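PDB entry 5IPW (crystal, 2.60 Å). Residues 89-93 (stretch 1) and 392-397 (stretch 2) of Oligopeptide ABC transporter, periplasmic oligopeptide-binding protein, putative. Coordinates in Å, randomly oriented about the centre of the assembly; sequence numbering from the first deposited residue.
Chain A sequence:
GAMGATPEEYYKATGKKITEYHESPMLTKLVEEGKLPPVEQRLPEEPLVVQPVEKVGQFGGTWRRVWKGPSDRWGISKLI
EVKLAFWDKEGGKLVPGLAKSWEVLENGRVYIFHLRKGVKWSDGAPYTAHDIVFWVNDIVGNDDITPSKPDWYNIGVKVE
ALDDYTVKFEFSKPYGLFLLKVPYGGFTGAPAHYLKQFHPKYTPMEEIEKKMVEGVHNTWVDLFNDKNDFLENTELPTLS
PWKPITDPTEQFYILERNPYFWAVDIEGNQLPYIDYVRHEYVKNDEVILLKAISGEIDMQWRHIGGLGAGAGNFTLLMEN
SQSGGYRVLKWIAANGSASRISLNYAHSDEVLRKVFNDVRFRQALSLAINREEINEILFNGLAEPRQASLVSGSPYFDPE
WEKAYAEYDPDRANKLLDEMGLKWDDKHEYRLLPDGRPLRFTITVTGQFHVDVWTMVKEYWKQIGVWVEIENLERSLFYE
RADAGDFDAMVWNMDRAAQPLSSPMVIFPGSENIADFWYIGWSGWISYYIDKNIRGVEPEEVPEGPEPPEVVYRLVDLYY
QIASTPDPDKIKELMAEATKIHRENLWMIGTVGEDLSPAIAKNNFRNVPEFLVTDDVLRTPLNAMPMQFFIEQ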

ATOM      1  N   LYS A  89      -8.636  -3.402   7.953  1.00 80.27           N
ATOM      2  CA  LYS A  89      -8.476  -1.957   7.774  1.00 80.45           C
ATOM      3  C   LYS A  89      -7.022  -1.479   7.972  1.00 81.89           C
ATOM      4  O   LYS A  89      -6.562  -0.604   7.236  1.00 74.78           O
ATOM      5  CB  LYS A  89      -9.420  -1.209   8.720  1.00 79.01           C
ATOM      6  CG  LYS A  89      -9.322   0.301   8.649  1.00 75.57           C
ATOM      7  CD  LYS A  89     -10.051   0.951   9.809  1.00 73.42           C
ATOM      8  CE  LYS A  89      -9.730   2.431   9.875  1.00 71.31           C
ATOM      9  NZ  LYS A  89     -10.503   3.116  10.942  1.00 74.33           N
ATOM     10  N   GLU A  90      -6.308  -2.043   8.953  1.00 82.76           N
ATOM     11  CA  GLU A  90      -4.944  -1.577   9.283  1.00 85.28           C
ATOM     12  C   GLU A  90      -3.868  -2.082   8.297  1.00 84.03           C
ATOM     13  O   GLU A  90      -2.963  -1.327   7.915  1.00 83.63           O
ATOM     14  CB  GLU A  90      -4.580  -1.901  10.751  1.00 89.05           C
ATOM     15  CG  GLU A  90      -4.028  -3.300  11.034  1.00 90.28           C
ATOM     16  CD  GLU A  90      -3.667  -3.513  12.500  1.00 92.34           C
ATOM     17  OE1 GLU A  90      -3.548  -4.683  12.927  1.00 94.31           O
ATOM     18  OE2 GLU A  90      -3.495  -2.514  13.230  1.00 92.69           O
ATOM     19  N   GLY A  91      -3.972  -3.353   7.905  1.00 80.07           N
ATOM     20  CA  GLY A  91      -3.146  -3.922   6.838  1.00 74.27           C
ATOM     21  C   GLY A  91      -2.178  -5.021   7.241  1.00 70.35           C
ATOM     22  O   GLY A  91      -1.172  -5.225   6.564  1.00 67.90           O
ATOM     23  N   GLY A  92      -2.475  -5.742   8.319  1.00 66.21           N
ATOM     24  CA  GLY A  92      -1.569  -6.783   8.809  1.00 67.20           C
ATOM     25  C   GLY A  92      -2.066  -8.205   8.699  1.00 69.25           C
ATOM     26  O   GLY A  92      -1.279  -9.150   8.726  1.00 68.64           O
ATOM     27  N   LYS A  93      -3.375  -8.356   8.558  1.00 73.73           N
ATOM     28  CA  LYS A  93      -4.028  -9.647   8.704  1.00 72.85           C
ATOM     29  C   LYS A  93      -5.001  -9.852   7.554  1.00 66.82           C
ATOM     30  O   LYS A  93      -5.509  -8.881   6.979  1.00 64.50           O
ATOM     31  CB  LYS A  93      -4.768  -9.704  10.045  1.00 77.63           C
ATOM     32  CG  LYS A  93      -5.567  -8.445  10.354  1.00 78.83           C
ATOM     33  CD  LYS A  93      -6.121  -8.427  11.768  1.00 85.05           C
ATOM     34  CE  LYS A  93      -7.319  -9.351  11.936  1.00 87.15           C
ATOM     35  NZ  LYS A  93      -8.214  -8.898  13.040  1.00 87.04           N
TER
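Stretch 2 (392-397) SGSPYF

Stretch 2 lies on stretch 1 as one irregular segment against another, neither forming a regular helix or strand. The touching residues are at least 303 positions apart in sequence, and the stretches meet through van der Waals contact alone, with no hydrogen bond between them and 223 Å² buried in total. The chains advance in the same sense: Ser-394 has its CA 5.3 Å from the CA of Glu-90, and one residue further on the CA of Pro-395 lies 4.7 Å from the CA of Gly-92.

Ser-392 leads in from outside the contact. Its backbone is extended (phi/psi -62/139), its side chain takes the p rotamer, and its OG is hydrogen-bonded elsewhere in the structure. Gly-393 then adopts positive phi (88/39), a conformation in which a CB would be jammed against the carbonyl oxygen of Ser-392, so the backbone itself calls for glycine. Here the stretches first approach, Gly-393 O lying 3.8 Å from Glu-90 O; two carbonyl oxygens cannot bond to each other, and this is simple proximity.

Ser-394 returns to an extended conformation (-140/145) and directs its CB away from stretch 1, so that its backbone faces the partner. The carboxylate of Glu-90 reaches along this side, with OE2 4.1 Å from Ser-394 C. Ser-394 also opens a type I beta turn that runs to Phe-397, closed by a hydrogen bond of 2.9 Å from Phe-397 N to Ser-394 O.

Pro-395, at the second position of the turn (-47/-47), is the centre of the contact. Its ring, with C-gamma endo pucker, touches three consecutive residues. Glu-90, whose CB points toward stretch 2, brings its CD to 3.9 Å from Pro-395 CA and its CG to 4.3 Å from Pro-395 CD. Gly-91 O lies 3.8 Å from Pro-395 CG, and Gly-92 CA packs 3.4 Å from Pro-395 CB. This last approach is possible because Gly-92 lacks a side chain: an ideal CB there would fall 2.3 Å from Pro-395 CB, a clash. Gly-91 is constrained differently, its phi/psi of 115/26 calling for glycine irrespective of the partner.

Tyr-396 continues the turn (-101/15). Its CB points sideways, but the end of the side chain comes nearer to stretch 1, placing OH 4.2 Å from Gly-92 O, too far for a hydrogen bond. Phe-397 completes the turn and leaves the contact, its side chain no closer than 6.9 Å to stretch 1.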

ATOM      1  N   SER A 392       1.615   5.240  12.917  1.00 76.43           N
ATOM      2  CA  SER A 392       0.496   4.794  13.752  1.00 77.04           C
ATOM      3  C   SER A 392      -0.643   4.243  12.892  1.00 77.75           C
ATOM      4  O   SER A 392      -0.965   4.790  11.831  1.00 73.54           O
ATOM      5  CB  SER A 392       0.004   5.927  14.660  1.00 74.11           C
ATOM      6  OG  SER A 392      -0.130   7.140  13.948  1.00 71.80           O
ATOM      7  N   GLY A 393      -1.226   3.140  13.357  1.00 78.27           N
ATOM      8  CA  GLY A 393      -2.309   2.465  12.648  1.00 78.53           C
ATOM      9  C   GLY A 393      -1.808   1.444  11.645  1.00 77.75           C
ATOM     10  O   GLY A 393      -2.381   1.299  10.562  1.00 79.35           O
ATOM     11  N   SER A 394      -0.749   0.725  12.011  1.00 72.05           N
ATOM     12  CA  SER A 394      -0.144  -0.256  11.124  1.00 69.24           C
ATOM     13  C   SER A 394       0.252  -1.484  11.925  1.00 67.75           C
ATOM     14  O   SER A 394       0.680  -1.358  13.067  1.00 69.66           O
ATOM     15  CB  SER A 394       1.074   0.341  10.420  1.00 70.12           C
ATOM     16  OG  SER A 394       2.185   0.448  11.290  1.00 68.58           O
ATOM     17  N   PRO A 395       0.136  -2.675  11.320  1.00 66.63           N
ATOM     18  CA  PRO A 395       0.208  -3.924  12.077  1.00 67.92           C
ATOM     19  C   PRO A 395       1.366  -4.004  13.053  1.00 71.17           C
ATOM     20  O   PRO A 395       1.166  -4.367  14.211  1.00 76.71           O
ATOM     21  CB  PRO A 395       0.369  -4.995  10.991  1.00 66.86           C
ATOM     22  CG  PRO A 395       0.710  -4.263   9.735  1.00 66.35           C
ATOM     23  CD  PRO A 395       0.070  -2.923   9.871  1.00 65.97           C
ATOM     24  N   TYR A 396       2.558  -3.647  12.588  1.00 74.39           N
ATOM     25  CA  TYR A 396       3.783  -3.839  13.360  1.00 76.55           C
ATOM     26  C   TYR A 396       4.270  -2.551  14.024  1.00 78.87           C
ATOM     27  O   TYR A 396       5.410  -2.496  14.496  1.00 81.22           O
ATOM     28  CB  TYR A 396       4.868  -4.410  12.450  1.00 75.95           C
ATOM     29  CG  TYR A 396       4.324  -5.409  11.460  1.00 76.83           C
ATOM     30  CD1 TYR A 396       3.772  -6.608  11.895  1.00 79.59           C
ATOM     31  CD2 TYR A 396       4.333  -5.145  10.093  1.00 77.23           C
ATOM     32  CE1 TYR A 396       3.258  -7.527  10.995  1.00 79.20           C
ATOM     33  CE2 TYR A 396       3.822  -6.057   9.185  1.00 77.12           C
ATOM     34  CZ  TYR A 396       3.286  -7.245   9.640  1.00 77.62           C
ATOM     35  OH  TYR A 396       2.781  -8.153   8.745  1.00 73.92           O
ATOM     36  N   PHE A 397       3.399  -1.539  14.077  1.00 77.93           N
ATOM     37  CA  PHE A 397       3.700  -0.237  14.682  1.00 82.36           C
ATOM     38  C   PHE A 397       4.543  -0.339  15.943  1.00 83.03           C
ATOM     39  O   PHE A 397       4.281  -1.179  16.809  1.00 80.34           O
ATOM     40  CB  PHE A 397       2.404   0.489  15.033  1.00 84.56           C
ATOM     41  CG  PHE A 397       2.613   1.793  15.747  1.00 88.37           C
ATOM     42  CD1 PHE A 397       2.871   2.944  15.032  1.00 89.76           C
ATOM     43  CD2 PHE A 397       2.549   1.870  17.131  1.00 89.41           C
ATOM     44  CE1 PHE A 397       3.061   4.157  15.668  1.00 90.36           C
ATOM     45  CE2 PHE A 397       2.739   3.078  17.777  1.00 90.51           C
ATOM     46  CZ  PHE A 397       2.992   4.221  17.044  1.00 90.49           C
TER